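Local structure of excinuclease ABC, subunit A. (Deinococcus radiodurans, 2VF7) at residues S799-D804 / V817-P822; P93-Q98 / V401-D406; R497-W502 / L522-S527. The protein binds DNA and ATP as a zinc-containing UvrA-family ABC protein, hydrolyses the nucleotide, and probably takes part in recognising damaged DNA for excision repair. The protein carries 1 engineered substitution. One frame throughout, in Å; residues are numbered along the deposited sequence. Where two conformers were deposited one is given.

In the fold
Along the chain the order is contact 2, contact 3, contact 1. Contacts 1 and 3 are neighbours, with centres about 11 Å apart. They share one six-stranded mixed sheet, in which strands 525-529 and 801-805 lie side by side. Asp-800 and Ser-799 of contact 1 bond to Met-525 and Ser-527 of contact 3. Contact 2 belongs to a second sheet of the same strand order. Its centre lies about 38 Å from that of contact 1 and about 43 Å from that of contact 3. The two sheets match the two nucleotide-binding halves of a UvrA chain. Each half carries a P-loop that holds an ADP, and residues of the other half help to line each site.

Contact 1. Residues S799-D804 / V817-P822; sequences SDWVLD and VAQGTP
CG of Trp-801 stands anti to its backbone N (chi1 -165°), beside the carbonyl carbon, and chi2 of -99° turns the indole so that one face covers Gly-820. In Asp-804, CG is likewise anti to N, and the side chain runs next to that of Val-817, pointing the same way. The two segments form an antiparallel beta hairpin in the ABC ATPase fold. Strand 816-820 is the outermost strand of the sheet within this chain.

CA of Gly-820 sits 3.5 Å from the centroid of the six-membered ring of Trp-801 and almost on the ring normal, a CH-pi contact over the face. N of Thr-821 lies above the same face, nearer the rim. The ring edge meets CD1 of Leu-803 in plane. NE1 of Trp-801 is buried by the contact and has no polar partner in the model. Gly-820 has a phi of 149°, at which a CB would jam against the carbonyl oxygen of Gln-819.

Val-802 and Gly-820 are a hydrogen-bonded pair. N of Gly-820 gives to O of Val-802 at 3.1 Å, and the return bond is weak. Leu-803 and Gln-819 form the non-hydrogen-bonded pair between them and Asp-804 with Ala-818. CG2 of Val-802 packs on CG of Pro-822 at 4.1 Å.

A classic beta bulge puts both Val-817 and Ala-818 opposite Asp-804. N of Asp-804 bonds to O of Ala-818 at 2.7 Å. The carboxylate of Asp-804 is held from outside the hairpin, OD1 by Thr-529 OG1 and OD2 by Ser-831 OG. O of Asp-804 takes N of Val-817 at 2.8 Å and, weakly, N of Ala-818 at 3.4 Å.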
ATOM      1  N   SER A 799     -32.786   3.495 -37.202  1.00 52.19           N
ATOM      2  CA  SER A 799     -32.289   4.729 -37.817  1.00 51.67           C
ATOM      3  C   SER A 799     -33.078   5.044 -39.078  1.00 51.06           C
ATOM      4  O   SER A 799     -33.926   4.248 -39.490  1.00 51.58           O
ATOM      5  CB  SER A 799     -30.818   4.574 -38.165  1.00 51.56           C
ATOM      6  OG  SER A 799     -30.093   4.284 -36.991  1.00 53.72           O
ATOM      7  N   ASP A 800     -32.804   6.206 -39.680  1.00 50.11           N
ATOM      8  CA  ASP A 800     -33.348   6.580 -41.004  1.00 48.95           C
ATOM      9  C   ASP A 800     -32.320   6.405 -42.128  1.00 48.22           C
ATOM     10  O   ASP A 800     -32.692   6.260 -43.298  1.00 48.07           O
ATOM     11  CB  ASP A 800     -33.842   8.026 -40.992  1.00 48.47           C
ATOM     12  CG  ASP A 800     -34.902   8.277 -39.940  1.00 48.78           C
ATOM     13  OD1 ASP A 800     -36.000   7.708 -40.089  1.00 50.53           O
ATOM     14  OD2 ASP A 800     -34.651   9.036 -38.972  1.00 46.20           O
ATOM     15  N   TRP A 801     -31.037   6.440 -41.755  1.00 47.57           N
ATOM     16  CA  TRP A 801     -29.893   6.272 -42.661  1.00 47.11           C
ATOM     17  C   TRP A 801     -28.745   5.551 -41.922  1.00 47.65           C
ATOM     18  O   TRP A 801     -28.753   5.501 -40.687  1.00 47.73           O
ATOM     19  CB  TRP A 801     -29.439   7.640 -43.170  1.00 46.29           C
ATOM     20  CG  TRP A 801     -28.520   7.605 -44.357  1.00 44.96           C
ATOM     21  CD1 TRP A 801     -27.164   7.726 -44.335  1.00 43.11           C
ATOM     22  CD2 TRP A 801     -28.888   7.445 -45.738  1.00 45.00           C
ATOM     23  NE1 TRP A 801     -26.658   7.652 -45.595  1.00 43.94           N
ATOM     24  CE2 TRP A 801     -27.691   7.483 -46.488  1.00 45.36           C
ATOM     25  CE3 TRP A 801     -30.110   7.282 -46.415  1.00 44.82           C
ATOM     26  CZ2 TRP A 801     -27.675   7.351 -47.891  1.00 44.77           C
ATOM     27  CZ3 TRP A 801     -30.095   7.158 -47.811  1.00 44.14           C
ATOM     28  CH2 TRP A 801     -28.884   7.183 -48.528  1.00 44.46           C
ATOM     29  N   VAL A 802     -27.786   4.976 -42.659  1.00 48.02           N
ATOM     30  CA  VAL A 802     -26.645   4.238 -42.066  1.00 48.84           C
ATOM     31  C   VAL A 802     -25.350   4.419 -42.865  1.00 49.39           C
ATOM     32  O   VAL A 802     -25.360   4.357 -44.091  1.00 49.56           O
ATOM     33  CB  VAL A 802     -26.922   2.699 -41.899  1.00 48.97           C
ATOM     34  CG1 VAL A 802     -25.691   1.975 -41.365  1.00 48.61           C
ATOM     35  CG2 VAL A 802     -28.123   2.425 -40.991  1.00 48.32           C
ATOM     36  N   LEU A 803     -24.243   4.635 -42.156  1.00 50.23           N
ATOM     37  CA  LEU A 803     -22.906   4.737 -42.754  1.00 51.24           C
ATOM     38  C   LEU A 803     -21.978   3.635 -42.237  1.00 51.50           C
ATOM     39  O   LEU A 803     -21.512   3.680 -41.096  1.00 51.54           O
ATOM     40  CB  LEU A 803     -22.284   6.111 -42.459  1.00 51.12           C
ATOM     41  CG  LEU A 803     -22.374   7.269 -43.466  1.00 52.17           C
ATOM     42  CD1 LEU A 803     -23.802   7.691 -43.751  1.00 51.57           C
ATOM     43  CD2 LEU A 803     -21.610   8.455 -42.917  1.00 51.65           C
ATOM     44  N   ASP A 804     -21.712   2.646 -43.074  1.00 52.01           N
ATOM     45  CA  ASP A 804     -20.836   1.551 -42.685  1.00 52.74           C
ATOM     46  C   ASP A 804     -19.401   1.912 -43.032  1.00 53.09           C
ATOM     47  O   ASP A 804     -19.082   2.177 -44.183  1.00 53.82           O
ATOM     48  CB  ASP A 804     -21.245   0.247 -43.374  1.00 52.76           C
ATOM     49  CG  ASP A 804     -20.671  -0.965 -42.697  1.00 52.82           C
ATOM     50  OD1 ASP A 804     -20.788  -1.053 -41.464  1.00 54.37           O
ATOM     51  OD2 ASP A 804     -20.121  -1.852 -43.379  1.00 54.89           O
ATOM     52  N   VAL A 817     -17.793   1.961 -46.699  1.00 51.97           N
ATOM     53  CA  VAL A 817     -18.005   0.660 -47.355  1.00 51.47           C
ATOM     54  C   VAL A 817     -19.468   0.328 -47.677  1.00 51.02           C
ATOM     55  O   VAL A 817     -19.746  -0.614 -48.421  1.00 51.57           O
ATOM     56  CB  VAL A 817     -17.258  -0.507 -46.632  1.00 51.41           C
ATOM     57  CG1 VAL A 817     -18.156  -1.224 -45.643  1.00 50.86           C
ATOM     58  CG2 VAL A 817     -16.705  -1.471 -47.652  1.00 51.15           C
ATOM     59  N   ALA A 818     -20.385   1.098 -47.104  1.00 50.15           N
ATOM     60  CA  ALA A 818     -21.795   1.042 -47.456  1.00 49.33           C
ATOM     61  C   ALA A 818     -22.474   2.227 -46.826  1.00 49.00           C
ATOM     62  O   ALA A 818     -22.033   2.709 -45.783  1.00 49.09           O
ATOM     63  CB  ALA A 818     -22.435  -0.243 -46.980  1.00 49.29           C
ATOM     64  N   GLN A 819     -23.539   2.690 -47.477  1.00 48.58           N
ATOM     65  CA  GLN A 819     -24.379   3.781 -46.985  1.00 48.12           C
ATOM     66  C   GLN A 819     -25.796   3.647 -47.571  1.00 47.86           C
ATOM     67  O   GLN A 819     -25.955   3.146 -48.686  1.00 47.80           O
ATOM     68  CB  GLN A 819     -23.748   5.136 -47.313  1.00 47.81           C
ATOM     69  CG  GLN A 819     -23.687   5.495 -48.802  1.00 48.47           C
ATOM     70  CD  GLN A 819     -22.774   6.676 -49.096  1.00 48.65           C
ATOM     71  OE1 GLN A 819     -22.707   7.647 -48.330  1.00 49.54           O
ATOM     72  NE2 GLN A 819     -22.056   6.596 -50.213  1.00 48.82           N
ATOM     73  N   GLY A 820     -26.809   4.078 -46.814  1.00 47.35           N
ATOM     74  CA  GLY A 820     -28.223   3.924 -47.206  1.00 47.23           C
ATOM     75  C   GLY A 820     -29.137   3.755 -45.999  1.00 47.43           C
ATOM     76  O   GLY A 820     -28.701   3.925 -44.862  1.00 47.10           O
ATOM     77  N   THR A 821     -30.405   3.423 -46.234  1.00 47.58           N
ATOM     78  CA  THR A 821     -31.329   3.086 -45.140  1.00 47.92           C
ATOM     79  C   THR A 821     -30.877   1.763 -44.501  1.00 48.46           C
ATOM     80  O   THR A 821     -30.056   1.060 -45.092  1.00 48.81           O
ATOM     81  CB  THR A 821     -32.764   2.952 -45.651  1.00 48.19           C
ATOM     82  OG1 THR A 821     -32.788   2.071 -46.782  1.00 47.60           O
ATOM     83  CG2 THR A 821     -33.325   4.319 -46.081  1.00 48.34           C
ATOM     84  N   PRO A 822     -31.367   1.423 -43.284  1.00 48.42           N
ATOM     85  CA  PRO A 822     -30.948   0.130 -42.721  1.00 48.20           C
ATOM     86  C   PRO A 822     -31.224  -1.064 -43.643  1.00 48.47           C
ATOM     87  O   PRO A 822     -30.337  -1.897 -43.855  1.00 47.79           O
ATOM     88  CB  PRO A 822     -31.760   0.032 -41.421  1.00 48.73           C
ATOM     89  CG  PRO A 822     -32.125   1.436 -41.074  1.00 47.73           C
ATOM     90  CD  PRO A 822     -32.258   2.165 -42.370  1.00 48.29           C
TER

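Contact 2. Residues P93-Q98 / V401-D406; sequences PAVALQ and VVYVLD
Pro-93 O accepts N of Val-402 at 2.9 Å and starts a parallel strand pairing. The ring of Pro-93 also packs on Pro-93 of the second subunit. Ala-94 pairs with Val-402, and its CB turns to the side covered by helix 49-69. Val-95 bonds both ways: its N gives to O of Val-402, and its O takes N of Val-404 at 3.0 Å. Its CB lies 4.0 Å from CE2 of Tyr-403. Ala-96 pairs with Val-404, and its CB touches Tyr-58. Leu-97 N bonds to O of Val-404 at 3.2 Å. CG of Leu-97, anti to its carbonyl carbon (chi1 -63°), lies 3.9 Å from CD2 of Tyr-403. Its CD1 touches CD2 of Tyr-403 at 3.8 Å and CD2 of Leu-405 at 4.0 Å. An alanine in place of Leu-97 would probably open a gap beside Tyr-403 and Leu-405 and leave CD2 of Tyr-403 less well packed. Tyr-403 OH is tied to Gln-393 OE1. Strand 402-406 ends at Asp-406, whose side chain is about 4 Å from that of Ser-50, an ADP-binding residue. The hydrophobic strand closing on an aspartate beside the P-loop is consistent with the Walker B motif of an ABC ATPase.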
ATOM      1  N   PRO A  93      -9.886 -14.681  -3.699  1.00 53.34           N
ATOM      2  CA  PRO A  93      -9.517 -13.275  -3.943  1.00 52.83           C
ATOM      3  C   PRO A  93     -10.013 -12.786  -5.310  1.00 52.63           C
ATOM      4  O   PRO A  93     -10.323 -13.606  -6.170  1.00 51.72           O
ATOM      5  CB  PRO A  93      -7.987 -13.305  -3.877  1.00 52.93           C
ATOM      6  CG  PRO A  93      -7.677 -14.529  -3.046  1.00 52.94           C
ATOM      7  CD  PRO A  93      -8.696 -15.531  -3.506  1.00 52.96           C
ATOM      8  N   ALA A  94     -10.102 -11.464  -5.496  1.00 52.72           N
ATOM      9  CA  ALA A  94     -10.707 -10.894  -6.695  1.00 53.00           C
ATOM     10  C   ALA A  94      -9.880  -9.787  -7.343  1.00 53.98           C
ATOM     11  O   ALA A  94      -9.284  -8.968  -6.650  1.00 54.55           O
ATOM     12  CB  ALA A  94     -12.116 -10.386  -6.380  1.00 52.71           C
ATOM     13  N   VAL A  95      -9.896  -9.759  -8.680  1.00 54.57           N
ATOM     14  CA  VAL A  95      -9.308  -8.697  -9.506  1.00 54.62           C
ATOM     15  C   VAL A  95     -10.412  -8.037 -10.353  1.00 54.85           C
ATOM     16  O   VAL A  95     -11.134  -8.727 -11.052  1.00 54.90           O
ATOM     17  CB  VAL A  95      -8.214  -9.276 -10.457  1.00 55.07           C
ATOM     18  CG1 VAL A  95      -7.469  -8.159 -11.169  1.00 53.76           C
ATOM     19  CG2 VAL A  95      -7.229 -10.165  -9.683  1.00 54.02           C
ATOM     20  N   ALA A  96     -10.564  -6.714 -10.269  1.00 55.15           N
ATOM     21  CA  ALA A  96     -11.460  -5.997 -11.174  1.00 56.01           C
ATOM     22  C   ALA A  96     -10.677  -5.547 -12.405  1.00 56.62           C
ATOM     23  O   ALA A  96      -9.639  -4.882 -12.276  1.00 56.33           O
ATOM     24  CB  ALA A  96     -12.121  -4.799 -10.491  1.00 55.90           C
ATOM     25  N   LEU A  97     -11.172  -5.933 -13.582  1.00 57.31           N
ATOM     26  CA  LEU A  97     -10.577  -5.499 -14.853  1.00 58.67           C
ATOM     27  C   LEU A  97     -11.025  -4.108 -15.333  1.00 60.00           C
ATOM     28  O   LEU A  97     -10.634  -3.662 -16.411  1.00 59.61           O
ATOM     29  CB  LEU A  97     -10.748  -6.571 -15.938  1.00 58.12           C
ATOM     30  CG  LEU A  97     -10.014  -7.881 -15.576  1.00 56.64           C
ATOM     31  CD1 LEU A  97     -10.216  -8.921 -16.642  1.00 56.66           C
ATOM     32  CD2 LEU A  97      -8.515  -7.648 -15.308  1.00 53.61           C
ATOM     33  N   GLN A  98     -11.828  -3.429 -14.503  1.00 62.14           N
ATOM     34  CA  GLN A  98     -12.169  -2.016 -14.685  1.00 63.54           C
ATOM     35  C   GLN A  98     -11.892  -1.234 -13.419  1.00 64.75           C
ATOM     36  O   GLN A  98     -12.024  -1.757 -12.311  1.00 65.49           O
ATOM     37  CB  GLN A  98     -13.633  -1.851 -15.094  1.00 64.00           C
ATOM     38  CG  GLN A  98     -14.051  -0.399 -15.372  1.00 65.40           C
ATOM     39  CD  GLN A  98     -14.781  -0.245 -16.680  1.00 66.97           C
ATOM     40  OE1 GLN A  98     -15.990  -0.051 -16.692  1.00 68.29           O
ATOM     41  NE2 GLN A  98     -14.053  -0.348 -17.801  1.00 67.25           N
ATOM     42  N   VAL A 401      -8.270 -16.926  -8.887  1.00 51.48           N
ATOM     43  CA  VAL A 401      -8.866 -15.627  -8.515  1.00 50.57           C
ATOM     44  C   VAL A 401     -10.225 -15.524  -9.229  1.00 50.66           C
ATOM     45  O   VAL A 401     -10.510 -16.340 -10.103  1.00 50.44           O
ATOM     46  CB  VAL A 401      -7.955 -14.374  -8.874  1.00 50.32           C
ATOM     47  CG1 VAL A 401      -6.695 -14.332  -8.056  1.00 48.57           C
ATOM     48  CG2 VAL A 401      -7.629 -14.302 -10.360  1.00 50.45           C
ATOM     49  N   VAL A 402     -11.053 -14.564  -8.824  1.00 50.36           N
ATOM     50  CA  VAL A 402     -12.233 -14.141  -9.580  1.00 50.78           C
ATOM     51  C   VAL A 402     -11.962 -12.855 -10.358  1.00 50.67           C
ATOM     52  O   VAL A 402     -11.496 -11.867  -9.790  1.00 49.94           O
ATOM     53  CB  VAL A 402     -13.452 -13.811  -8.679  1.00 51.08           C
ATOM     54  CG1 VAL A 402     -14.757 -13.877  -9.518  1.00 51.42           C
ATOM     55  CG2 VAL A 402     -13.535 -14.736  -7.495  1.00 50.71           C
ATOM     56  N   TYR A 403     -12.286 -12.865 -11.650  1.00 51.13           N
ATOM     57  CA  TYR A 403     -12.263 -11.646 -12.467  1.00 51.04           C
ATOM     58  C   TYR A 403     -13.640 -11.016 -12.513  1.00 50.93           C
ATOM     59  O   TYR A 403     -14.627 -11.683 -12.812  1.00 50.52           O
ATOM     60  CB  TYR A 403     -11.774 -11.952 -13.877  1.00 51.44           C
ATOM     61  CG  TYR A 403     -10.287 -12.248 -13.925  1.00 52.00           C
ATOM     62  CD1 TYR A 403      -9.808 -13.552 -14.123  1.00 51.24           C
ATOM     63  CD2 TYR A 403      -9.364 -11.228 -13.755  1.00 51.97           C
ATOM     64  CE1 TYR A 403      -8.433 -13.816 -14.170  1.00 52.34           C
ATOM     65  CE2 TYR A 403      -7.993 -11.478 -13.782  1.00 52.84           C
ATOM     66  CZ  TYR A 403      -7.529 -12.766 -14.003  1.00 52.93           C
ATOM     67  OH  TYR A 403      -6.160 -12.972 -14.043  1.00 53.05           O
ATOM     68  N   VAL A 404     -13.696  -9.726 -12.194  1.00 51.33           N
ATOM     69  CA  VAL A 404     -14.951  -8.971 -12.203  1.00 51.47           C
ATOM     70  C   VAL A 404     -14.964  -7.965 -13.378  1.00 51.95           C
ATOM     71  O   VAL A 404     -14.198  -7.005 -13.412  1.00 50.59           O
ATOM     72  CB  VAL A 404     -15.198  -8.268 -10.845  1.00 51.58           C
ATOM     73  CG1 VAL A 404     -16.661  -7.930 -10.703  1.00 50.47           C
ATOM     74  CG2 VAL A 404     -14.755  -9.159  -9.689  1.00 51.04           C
ATOM     75  N   LEU A 405     -15.819  -8.238 -14.359  1.00 53.11           N
ATOM     76  CA  LEU A 405     -15.864  -7.449 -15.586  1.00 54.40           C
ATOM     77  C   LEU A 405     -17.167  -6.631 -15.728  1.00 54.78           C
ATOM     78  O   LEU A 405     -18.242  -7.059 -15.291  1.00 54.37           O
ATOM     79  CB  LEU A 405     -15.627  -8.346 -16.812  1.00 54.42           C
ATOM     80  CG  LEU A 405     -14.313  -9.135 -16.981  1.00 54.91           C
ATOM     81  CD1 LEU A 405     -14.519 -10.624 -16.762  1.00 55.00           C
ATOM     82  CD2 LEU A 405     -13.784  -8.961 -18.387  1.00 56.29           C
ATOM     83  N   ASP A 406     -17.056  -5.455 -16.334  1.00 55.72           N
ATOM     84  CA  ASP A 406     -18.226  -4.585 -16.544  1.00 57.32           C
ATOM     85  C   ASP A 406     -18.427  -4.241 -18.016  1.00 57.55           C
ATOM     86  O   ASP A 406     -17.845  -3.278 -18.517  1.00 57.44           O
ATOM     87  CB  ASP A 406     -18.134  -3.306 -15.712  1.00 57.60           C
ATOM     88  CG  ASP A 406     -19.257  -2.324 -16.035  1.00 60.95           C
ATOM     89  OD1 ASP A 406     -18.966  -1.311 -16.700  0.80 62.16           O
ATOM     90  OD2 ASP A 406     -20.434  -2.580 -15.658  0.80 64.23           O
TER

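Contact 3. Residues R497-W502 / L522-S527; sequences REPAGW and LGVMTS
Ala-500 and Gly-501 meet Leu-522 through two backbone bonds, although segment 497-502 is mostly irregular. N of Ala-500 gives to O of Leu-522 at 2.9 Å, nearly straight at 171°. N of Leu-522 gives to O of Gly-501 at 2.8 Å. In both bonds the donor stands above the plane of the carbonyl it meets. CA of Pro-499 adds a CA-H...O contact to O of Leu-522 at 3.6 Å. Gly-523 follows with positive phi (68°). A side chain there would press on CB of Ala-500.

The contact joins the loop before strand 502-510 to the segment leading into strand 525-529 of the second nucleotide-binding half. The chain runs from the loop through strands 502-510, 513-514 and 516-521. It then enters strand 525-529, which leads into the P-loop, as in other ABC ATPases.

Val-524 and Leu-522 carry the side-chain packing. In Val-524, CG1 is anti to the backbone N (chi1 172°), and CG2, beside that N, faces the 497-502 loop. CG2 lies 3.5 Å from CA of Pro-499, and 3.6 Å from O of Glu-498. The side chain of Leu-522 packs against Gly-501 and Trp-502 at the other end of the loop. Its CG sits 3.7 Å from O of Gly-501, and CD1 reaches N of Trp-502 at 4.0 Å. A CB on Gly-501 would crowd that CD1. The side chain of Trp-502 leaves the backbone away from segment 522-527. Its ring meets that of Trp-801 edge-to-face and makes a cation-pi contact with Arg-519. N of Arg-497 bonds to OD1 of Asp-800, and N of Met-525 to OD2.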
ATOM      1  N   ARG A 497     -37.332   8.235 -42.457  1.00 63.59           N
ATOM      2  CA  ARG A 497     -37.763   9.577 -42.800  1.00 63.02           C
ATOM      3  C   ARG A 497     -36.861  10.162 -43.875  1.00 62.34           C
ATOM      4  O   ARG A 497     -35.670   9.858 -43.929  1.00 62.25           O
ATOM      5  CB  ARG A 497     -37.736  10.466 -41.564  1.00 63.31           C
ATOM      6  CG  ARG A 497     -38.641  10.012 -40.443  1.00 63.99           C
ATOM      7  CD  ARG A 497     -38.497  10.974 -39.290  1.00 67.36           C
ATOM      8  NE  ARG A 497     -39.275  10.559 -38.128  1.00 70.15           N
ATOM      9  CZ  ARG A 497     -38.819   9.779 -37.152  1.00 70.53           C
ATOM     10  NH1 ARG A 497     -37.573   9.309 -37.171  1.00 70.65           N
ATOM     11  NH2 ARG A 497     -39.625   9.467 -36.151  1.00 71.47           N
ATOM     12  N   GLU A 498     -37.442  11.008 -44.722  1.00 61.54           N
ATOM     13  CA  GLU A 498     -36.730  11.642 -45.830  1.00 60.74           C
ATOM     14  C   GLU A 498     -35.853  12.810 -45.365  1.00 59.75           C
ATOM     15  O   GLU A 498     -36.308  13.651 -44.599  1.00 59.65           O
ATOM     16  CB  GLU A 498     -37.739  12.115 -46.891  1.00 60.82           C
ATOM     17  CG  GLU A 498     -37.131  12.737 -48.151  1.00 61.61           C
ATOM     18  CD  GLU A 498     -36.512  11.721 -49.117  1.00 62.54           C
ATOM     19  OE1 GLU A 498     -36.190  12.128 -50.254  1.00 61.94           O
ATOM     20  OE2 GLU A 498     -36.346  10.530 -48.756  1.00 62.73           O
ATOM     21  N   PRO A 499     -34.581  12.844 -45.808  1.00 58.98           N
ATOM     22  CA  PRO A 499     -33.670  13.976 -45.632  1.00 58.39           C
ATOM     23  C   PRO A 499     -34.259  15.341 -45.970  1.00 57.91           C
ATOM     24  O   PRO A 499     -35.101  15.457 -46.870  1.00 57.82           O
ATOM     25  CB  PRO A 499     -32.534  13.651 -46.601  1.00 58.31           C
ATOM     26  CG  PRO A 499     -32.466  12.179 -46.575  1.00 58.69           C
ATOM     27  CD  PRO A 499     -33.901  11.716 -46.473  1.00 59.01           C
ATOM     28  N   ALA A 500     -33.809  16.357 -45.233  1.00 57.21           N
ATOM     29  CA  ALA A 500     -34.145  17.753 -45.510  1.00 56.56           C
ATOM     30  C   ALA A 500     -33.025  18.444 -46.301  1.00 56.10           C
ATOM     31  O   ALA A 500     -33.277  19.376 -47.068  1.00 56.14           O
ATOM     32  CB  ALA A 500     -34.417  18.487 -44.213  1.00 56.44           C
ATOM     33  N   GLY A 501     -31.794  17.975 -46.102  1.00 55.61           N
ATOM     34  CA  GLY A 501     -30.603  18.489 -46.784  1.00 54.62           C
ATOM     35  C   GLY A 501     -29.427  17.542 -46.627  1.00 54.32           C
ATOM     36  O   GLY A 501     -29.571  16.439 -46.078  1.00 54.17           O
ATOM     37  N   TRP A 502     -28.255  17.965 -47.095  1.00 53.94           N
ATOM     38  CA  TRP A 502     -27.062  17.109 -47.051  1.00 53.78           C
ATOM     39  C   TRP A 502     -25.801  17.859 -46.635  1.00 53.90           C
ATOM     40  O   TRP A 502     -25.445  18.868 -47.248  1.00 54.04           O
ATOM     41  CB  TRP A 502     -26.836  16.425 -48.405  1.00 53.35           C
ATOM     42  CG  TRP A 502     -27.866  15.386 -48.750  1.00 53.23           C
ATOM     43  CD1 TRP A 502     -29.012  15.573 -49.475  1.00 52.97           C
ATOM     44  CD2 TRP A 502     -27.841  13.998 -48.393  1.00 52.76           C
ATOM     45  NE1 TRP A 502     -29.699  14.389 -49.592  1.00 53.17           N
ATOM     46  CE2 TRP A 502     -29.004  13.404 -48.938  1.00 53.45           C
ATOM     47  CE3 TRP A 502     -26.947  13.195 -47.673  1.00 53.16           C
ATOM     48  CZ2 TRP A 502     -29.298  12.037 -48.778  1.00 52.99           C
ATOM     49  CZ3 TRP A 502     -27.241  11.830 -47.522  1.00 52.44           C
ATOM     50  CH2 TRP A 502     -28.409  11.275 -48.065  1.00 52.21           C
ATOM     51  N   LEU A 522     -29.612  15.554 -43.386  1.00 51.16           N
ATOM     52  CA  LEU A 522     -30.098  16.422 -42.301  1.00 50.81           C
ATOM     53  C   LEU A 522     -31.582  16.226 -41.988  1.00 50.71           C
ATOM     54  O   LEU A 522     -32.340  15.718 -42.810  1.00 49.91           O
ATOM     55  CB  LEU A 522     -29.792  17.909 -42.568  1.00 51.00           C
ATOM     56  CG  LEU A 522     -28.395  18.301 -43.075  1.00 51.08           C
ATOM     57  CD1 LEU A 522     -28.373  19.742 -43.556  1.00 50.57           C
ATOM     58  CD2 LEU A 522     -27.304  18.057 -42.024  1.00 51.08           C
ATOM     59  N   GLY A 523     -31.963  16.614 -40.767  1.00 51.02           N
ATOM     60  CA  GLY A 523     -33.328  16.483 -40.253  1.00 51.13           C
ATOM     61  C   GLY A 523     -33.727  15.043 -40.053  1.00 51.10           C
ATOM     62  O   GLY A 523     -34.911  14.718 -40.010  1.00 51.11           O
ATOM     63  N   VAL A 524     -32.713  14.191 -39.930  1.00 51.54           N
ATOM     64  CA  VAL A 524     -32.837  12.729 -39.949  1.00 51.44           C
ATOM     65  C   VAL A 524     -31.818  12.162 -38.961  1.00 51.62           C
ATOM     66  O   VAL A 524     -30.869  12.848 -38.571  1.00 51.58           O
ATOM     67  CB  VAL A 524     -32.577  12.190 -41.391  1.00 51.46           C
ATOM     68  CG1 VAL A 524     -32.504  10.705 -41.434  1.00 50.94           C
ATOM     69  CG2 VAL A 524     -33.681  12.658 -42.338  1.00 51.92           C
ATOM     70  N   MET A 525     -32.037  10.922 -38.533  1.00 51.62           N
ATOM     71  CA  MET A 525     -31.129  10.236 -37.621  1.00 51.93           C
ATOM     72  C   MET A 525     -30.256   9.160 -38.325  1.00 50.20           C
ATOM     73  O   MET A 525     -30.784   8.225 -38.936  1.00 49.03           O
ATOM     74  CB  MET A 525     -31.926   9.682 -36.433  1.00 51.87           C
ATOM     75  CG  MET A 525     -31.602   8.270 -36.067  1.00 53.83           C
ATOM     76  SD  MET A 525     -31.181   8.099 -34.345  1.00 56.13           S
ATOM     77  CE  MET A 525     -29.601   7.239 -34.495  1.00 56.80           C
ATOM     78  N   THR A 526     -28.928   9.328 -38.225  1.00 49.24           N
ATOM     79  CA  THR A 526     -27.930   8.433 -38.841  1.00 48.59           C
ATOM     80  C   THR A 526     -27.107   7.668 -37.800  1.00 48.44           C
ATOM     81  O   THR A 526     -26.661   8.231 -36.796  1.00 48.30           O
ATOM     82  CB  THR A 526     -26.922   9.206 -39.761  1.00 48.86           C
ATOM     83  OG1 THR A 526     -27.621  10.059 -40.665  1.00 47.55           O
ATOM     84  CG2 THR A 526     -26.060   8.243 -40.590  1.00 48.92           C
ATOM     85  N   SER A 527     -26.916   6.375 -38.064  1.00 48.49           N
ATOM     86  CA  SER A 527     -26.025   5.506 -37.307  1.00 47.51           C
ATOM     87  C   SER A 527     -24.733   5.288 -38.079  1.00 47.40           C
ATOM     88  O   SER A 527     -24.747   4.908 -39.238  1.00 47.31           O
ATOM     89  CB  SER A 527     -26.703   4.154 -37.049  1.00 47.57           C
ATOM     90  OG  SER A 527     -27.733   4.267 -36.079  1.00 48.46           O
TER